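Cytosolic protein (PDB 2QZI) is of unknown function, a small cytosolic protein of the DUF1827 family that binds sodium ions in the crystal. Local coordinates at residues Asp38-Gln43 with Glu49-Asn54; Val66-Phe71 with Leu86-Thr91. All blocks are in the same frame, centred on the assembly; numbering follows the deposited sequence.

In the fold
From the N terminus the chain runs through strand 6-8, helix 14-23 and strand 28-34 before it reaches contact 1, where strands 37-44 and 47-53 fold back on each other and close a short hairpin loop in the middle of the antiparallel sheet. Helix 61-74 follows and lies over one face of that sheet. Contact 2 then closes a longer loop, from this helix to the edge strand 87-91. The two loops are in series and do not cross. They meet through the core: Phe-71 packs on Val-39, Phe-41 and Leu-50, and Ile-67 on Ile-52, so the helix bridges the central hairpin and the sheet's edge.

Contact 1: Asp38-Gln43 with Glu49-Asn54; sequences DVVFTQ and ELLISN. With NA (sodium ion), chain F.
Leu-51 O takes two donors from the facing strand, Val-40 N at 2.9 Å and the CA-H of Val-39, whose CA is 3.2 Å away. The two strands of the hairpin pair antiparallel. Asp-38 with Ser-53, Val-40 with Leu-51 and Thr-42 with Glu-49 are hydrogen-bonded pairs, each joined by two bonds; the shortest, Asp-38 N to Ser-53 O, is 2.8 Å. At that end a water links Asp-38 OD2 to Ser-53 OG and ties the two side chains together. At the other end Thr-42 OG1 binds a sodium ion 2.6 Å away; the ion is also bound by His-47 O and a water. A chi1 of 72° sets OG1 between the backbone N and the carbonyl carbon, on the side where the ion sits. Val-39, Phe-41, Leu-50 and Ile-52 share the face covered by helix 61-74. There the CD2 branch of Leu-50 lies between its neighbours, 3.9 Å from Phe-41 CD1 and a tight 3.3 Å from Val-39 CG1. On the other face Val-40 and Leu-51 meet through their CB atoms, 4.2 Å apart. The carboxylate of Glu-49 leads away from Thr-42 and is bonded to His-47 and Ser-98. The hairpin thus has an apolar face toward the helix and a mixed one, where the nearby carboxylate would probably favour a cation whose identified ligands are neutral oxygens.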
loop_
_atom_site.group_PDB
_atom_site.type_symbol
_atom_site.label_atom_id
_atom_site.label_comp_id
_atom_site.label_asym_id
_atom_site.label_seq_id
_atom_site.Cartn_x
_atom_site.Cartn_y
_atom_site.Cartn_z
ATOM N N ASP A 38 -6.331 -4.685 5.969
ATOM C CA ASP A 38 -6.139 -4.946 4.541
ATOM C C ASP A 38 -5.269 -3.883 3.894
ATOM O O ASP A 38 -5.410 -2.722 4.181
ATOM C CB ASP A 38 -7.441 -4.898 3.763
ATOM C CG ASP A 38 -8.499 -5.731 4.337
ATOM O OD1 ASP A 38 -8.304 -6.959 4.428
ATOM O OD2 ASP A 38 -9.538 -5.111 4.738
ATOM N N VAL A 39 -4.414 -4.315 2.970
ATOM C CA VAL A 39 -3.454 -3.443 2.339
ATOM C C VAL A 39 -3.613 -3.683 0.852
ATOM O O VAL A 39 -3.824 -4.828 0.412
ATOM C CB VAL A 39 -1.992 -3.720 2.839
ATOM C CG1 VAL A 39 -1.004 -2.747 2.267
ATOM C CG2 VAL A 39 -1.914 -3.641 4.375
ATOM N N VAL A 40 -3.635 -2.570 0.150
ATOM C CA VAL A 40 -3.548 -2.503 -1.326
ATOM C C VAL A 40 -2.285 -1.749 -1.669
ATOM O O VAL A 40 -2.049 -0.714 -1.135
ATOM C CB VAL A 40 -4.804 -1.859 -1.998
ATOM C CG1 VAL A 40 -4.652 -1.931 -3.522
ATOM C CG2 VAL A 40 -6.053 -2.715 -1.606
ATOM N N PHE A 41 -1.435 -2.352 -2.495
ATOM C CA PHE A 41 -0.163 -1.731 -2.906
ATOM C C PHE A 41 -0.141 -1.597 -4.427
ATOM O O PHE A 41 -0.340 -2.586 -5.121
ATOM C CB PHE A 41 0.958 -2.684 -2.502
ATOM C CG PHE A 41 2.335 -2.269 -2.959
ATOM C CD1 PHE A 41 2.862 -1.012 -2.610
ATOM C CD2 PHE A 41 3.118 -3.128 -3.730
ATOM C CE1 PHE A 41 4.135 -0.649 -3.026
ATOM C CE2 PHE A 41 4.406 -2.746 -4.195
ATOM C CZ PHE A 41 4.901 -1.498 -3.839
ATOM N N THR A 42 0.232 -0.417 -4.920
ATOM C CA THR A 42 0.333 -0.147 -6.362
ATOM C C THR A 42 1.580 0.667 -6.736
ATOM O O THR A 42 2.103 1.380 -5.908
ATOM C CB THR A 42 -0.870 0.703 -6.895
ATOM O OG1 THR A 42 -0.780 2.058 -6.452
ATOM C CG2 THR A 42 -2.282 0.142 -6.494
ATOM N N GLN A 43 2.045 0.506 -7.990
ATOM C CA GLN A 43 3.063 1.319 -8.625
ATOM C C GLN A 43 2.476 1.811 -9.931
ATOM O O GLN A 43 1.831 1.049 -10.603
ATOM C CB GLN A 43 4.397 0.626 -8.906
ATOM C CG GLN A 43 5.488 1.765 -9.296
ATOM C CD GLN A 43 6.821 1.189 -9.631
ATOM O OE1 GLN A 43 6.968 -0.035 -9.609
ATOM N NE2 GLN A 43 7.812 2.047 -9.955
ATOM N N GLU A 49 1.673 3.660 -4.199
ATOM C CA GLU A 49 0.594 3.988 -3.261
ATOM C C GLU A 49 0.422 2.842 -2.280
ATOM O O GLU A 49 0.633 1.709 -2.658
ATOM C CB GLU A 49 -0.730 4.273 -3.995
ATOM C CG GLU A 49 -0.717 5.538 -4.906
ATOM C CD GLU A 49 -0.549 6.863 -4.210
ATOM O OE1 GLU A 49 -0.972 6.991 -3.025
ATOM O OE2 GLU A 49 -0.002 7.785 -4.876
ATOM N N LEU A 50 0.147 3.125 -1.001
ATOM C CA LEU A 50 -0.341 2.031 -0.097
ATOM C C LEU A 50 -1.659 2.534 0.468
ATOM O O LEU A 50 -1.759 3.748 0.789
ATOM C CB LEU A 50 0.590 1.807 1.097
ATOM C CG LEU A 50 1.691 0.797 0.921
ATOM C CD1 LEU A 50 2.536 0.988 2.169
ATOM C CD2 LEU A 50 1.083 -0.648 0.861
ATOM N N LEU A 51 -2.666 1.683 0.401
ATOM C CA LEU A 51 -3.996 1.893 1.048
ATOM C C LEU A 51 -4.212 0.863 2.155
ATOM O O LEU A 51 -4.237 -0.339 1.900
ATOM C CB LEU A 51 -5.149 1.766 0.019
ATOM C CG LEU A 51 -4.941 2.865 -1.015
ATOM C CD1 LEU A 51 -4.314 2.339 -2.351
ATOM C CD2 LEU A 51 -6.238 3.626 -1.205
ATOM N N ILE A 52 -4.344 1.359 3.374
ATOM C CA ILE A 52 -4.341 0.529 4.583
ATOM C C ILE A 52 -5.636 0.851 5.326
ATOM O O ILE A 52 -5.944 2.018 5.606
ATOM C CB ILE A 52 -3.154 0.831 5.507
ATOM C CG1 ILE A 52 -1.829 0.615 4.739
ATOM C CG2 ILE A 52 -3.237 0.030 6.857
ATOM C CD1 ILE A 52 -0.658 1.348 5.421
ATOM N N SER A 53 -6.428 -0.189 5.548
ATOM C CA SER A 53 -7.753 -0.020 6.093
ATOM C C SER A 53 -8.141 -1.239 6.936
ATOM O O SER A 53 -7.554 -2.297 6.821
ATOM C CB SER A 53 -8.737 0.108 4.933
ATOM O OG SER A 53 -8.611 -1.036 4.105
ATOM N N ASN A 54 -9.129 -1.053 7.796
ATOM C CA ASN A 54 -9.567 -2.108 8.683
ATOM C C ASN A 54 -11.053 -2.012 8.985
ATOM O O ASN A 54 -11.443 -1.202 9.774
ATOM C CB ASN A 54 -8.782 -2.025 9.987
ATOM C CG ASN A 54 -8.939 -3.292 10.845
ATOM O OD1 ASN A 54 -10.015 -3.868 10.941
ATOM N ND2 ASN A 54 -7.853 -3.735 11.426
HETATM NA NA NA F . 0.595 3.851 -7.673
HETATM O O HOH W 1 -10.754 -2.743 4.596
HETATM O O HOH W 2 -1.773 4.509 -9.169
#

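Contact 2: Val66-Phe71 with Leu86-Thr91; sequences VIREFF and LRTVHT
Arg-68 reaches out from helix 61-74 and Thr-88 from the edge strand 87-91, and the two side chains approach from opposite directions. The CA atoms stay 10.7 Å apart, so the gap is spanned almost wholly by the arginine. Arg-68 was modelled in two conformers, and the approach described here belongs to one of them, so it is to be taken with caution. CG anti to the backbone N (chi1 -175°) carries the chain toward the strand, and the bend at chi3 (-100°) swings the guanidinium across to the side where Thr-88 OG1 lies. This flat group presents its edge, not a face: Thr-88 OG1 lies near its plane, 2.8 Å from Arg-68 NH1. The methyl of Thr-88 comes to the same nitrogen, with CG2 3.7 Å from NH1, so one corner of the guanidinium meets both branches of the threonine. NH2 forms a salt bridge to Glu-65 on the helix itself, which would help to hold the group in this conformer. The side chain of Arg-68 also touches Ile-97 on strand 94-100, while Thr-88 touches Ile-95 there. The two residues make a polar surface contact between helix and edge strand, and Glu-65 would probably balance the arginine's charge while its other terminal nitrogen faces the neutral hydroxyl.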
loop_
_atom_site.group_PDB
_atom_site.type_symbol
_atom_site.label_atom_id
_atom_site.label_comp_id
_atom_site.label_asym_id
_atom_site.label_seq_id
_atom_site.Cartn_x
_atom_site.Cartn_y
_atom_site.Cartn_z
ATOM N N VAL A 66 4.983 -0.777 10.899
ATOM C CA VAL A 66 5.384 -2.098 10.449
ATOM C C VAL A 66 5.037 -2.303 8.967
ATOM O O VAL A 66 5.827 -2.846 8.198
ATOM C CB VAL A 66 4.774 -3.194 11.356
ATOM C CG1 VAL A 66 4.892 -4.590 10.753
ATOM C CG2 VAL A 66 5.433 -3.166 12.740
ATOM N N ILE A 67 3.876 -1.820 8.547
ATOM C CA ILE A 67 3.435 -2.050 7.164
ATOM C C ILE A 67 4.251 -1.209 6.204
ATOM O O ILE A 67 4.666 -1.670 5.120
ATOM C CB ILE A 67 1.919 -1.785 6.980
ATOM C CG1 ILE A 67 1.087 -2.947 7.675
ATOM C CG2 ILE A 67 1.558 -1.752 5.487
ATOM C CD1 ILE A 67 -0.336 -2.504 7.927
ATOM N N ARG A 68 4.486 0.011 6.639
ATOM C CA ARG A 68 5.225 0.959 5.817
ATOM C C ARG A 68 6.658 0.479 5.667
ATOM O O ARG A 68 7.194 0.538 4.553
ATOM C CB ARG A 68 5.198 2.381 6.396
ATOM C CG ARG A 68 5.862 3.400 5.460
ATOM C CD ARG A 68 6.270 4.721 6.171
ATOM N NE ARG A 68 5.319 5.800 5.959
ATOM C CZ ARG A 68 4.598 6.413 6.913
ATOM N NH1 ARG A 68 3.776 7.397 6.563
ATOM N NH2 ARG A 68 4.679 6.032 8.202
ATOM N N GLU A 69 7.274 0.006 6.766
ATOM C CA GLU A 69 8.670 -0.356 6.691
ATOM C C GLU A 69 8.860 -1.688 5.924
ATOM O O GLU A 69 9.928 -1.897 5.329
ATOM C CB GLU A 69 9.323 -0.388 8.081
ATOM C CG GLU A 69 9.617 1.031 8.695
ATOM C CD GLU A 69 10.502 1.977 7.795
ATOM O OE1 GLU A 69 10.121 3.183 7.603
ATOM O OE2 GLU A 69 11.558 1.505 7.279
ATOM N N PHE A 70 7.845 -2.565 5.937
ATOM C CA PHE A 70 7.828 -3.775 5.112
ATOM C C PHE A 70 7.872 -3.441 3.618
ATOM O O PHE A 70 8.662 -4.000 2.878
ATOM C CB PHE A 70 6.576 -4.617 5.399
ATOM C CG PHE A 70 6.492 -5.911 4.556
ATOM C CD1 PHE A 70 7.113 -7.085 4.981
ATOM C CD2 PHE A 70 5.796 -5.920 3.347
ATOM C CE1 PHE A 70 7.022 -8.279 4.188
ATOM C CE2 PHE A 70 5.733 -7.059 2.526
ATOM C CZ PHE A 70 6.337 -8.266 2.961
ATOM N N PHE A 71 7.047 -2.501 3.171
ATOM C CA PHE A 71 7.028 -2.114 1.737
ATOM C C PHE A 71 8.304 -1.422 1.322
ATOM O O PHE A 71 8.865 -1.724 0.269
ATOM C CB PHE A 71 5.729 -1.393 1.339
ATOM C CG PHE A 71 4.584 -2.346 1.223
ATOM C CD1 PHE A 71 4.323 -3.026 0.020
ATOM C CD2 PHE A 71 3.822 -2.648 2.343
ATOM C CE1 PHE A 71 3.287 -4.028 -0.029
ATOM C CE2 PHE A 71 2.809 -3.652 2.297
ATOM C CZ PHE A 71 2.538 -4.325 1.107
ATOM N N LEU A 86 7.167 12.119 0.876
ATOM C CA LEU A 86 6.112 11.166 1.290
ATOM C C LEU A 86 4.878 11.917 1.817
ATOM O O LEU A 86 5.021 12.944 2.529
ATOM C CB LEU A 86 6.647 10.200 2.349
ATOM C CG LEU A 86 7.901 9.387 1.940
ATOM C CD1 LEU A 86 8.103 8.111 2.793
ATOM C CD2 LEU A 86 7.832 9.018 0.437
ATOM N N ARG A 87 3.681 11.424 1.467
ATOM C CA ARG A 87 2.414 12.059 1.882
ATOM C C ARG A 87 1.492 11.059 2.503
ATOM O O ARG A 87 1.215 10.024 1.905
ATOM C CB ARG A 87 1.752 12.648 0.668
ATOM C CG ARG A 87 0.526 13.477 0.905
ATOM C CD ARG A 87 0.357 14.349 -0.337
ATOM N NE ARG A 87 -0.902 15.075 -0.230
ATOM C CZ ARG A 87 -2.093 14.493 -0.325
ATOM N NH1 ARG A 87 -3.189 15.233 -0.175
ATOM N NH2 ARG A 87 -2.177 13.179 -0.568
ATOM N N THR A 88 1.028 11.316 3.722
ATOM C CA THR A 88 0.239 10.281 4.442
ATOM C C THR A 88 -1.091 10.911 4.814
ATOM O O THR A 88 -1.118 11.899 5.472
ATOM C CB THR A 88 0.941 9.745 5.710
ATOM O OG1 THR A 88 2.278 9.406 5.369
ATOM C CG2 THR A 88 0.270 8.482 6.215
ATOM N N VAL A 89 -2.179 10.334 4.313
ATOM C CA VAL A 89 -3.498 10.865 4.593
ATOM C C VAL A 89 -4.190 9.912 5.578
ATOM O O VAL A 89 -4.447 8.750 5.248
ATOM C CB VAL A 89 -4.341 11.045 3.309
ATOM C CG1 VAL A 89 -5.809 11.522 3.723
ATOM C CG2 VAL A 89 -3.590 12.072 2.328
ATOM N N HIS A 90 -4.496 10.440 6.754
ATOM C CA HIS A 90 -5.153 9.675 7.804
ATOM C C HIS A 90 -6.628 10.074 7.882
ATOM O O HIS A 90 -6.948 11.206 8.190
ATOM C CB HIS A 90 -4.484 10.006 9.141
ATOM C CG HIS A 90 -4.073 8.810 9.935
ATOM N ND1 HIS A 90 -4.923 8.172 10.816
ATOM C CD2 HIS A 90 -2.884 8.169 10.028
ATOM C CE1 HIS A 90 -4.286 7.167 11.390
ATOM N NE2 HIS A 90 -3.044 7.154 10.943
ATOM N N THR A 91 -7.510 9.125 7.575
ATOM C CA THR A 91 -8.931 9.270 7.897
ATOM C C THR A 91 -9.390 8.105 8.776
ATOM O O THR A 91 -8.641 7.191 9.129
ATOM C CB THR A 91 -9.856 9.247 6.638
ATOM O OG1 THR A 91 -9.726 7.976 5.963
ATOM C CG2 THR A 91 -9.571 10.366 5.694
#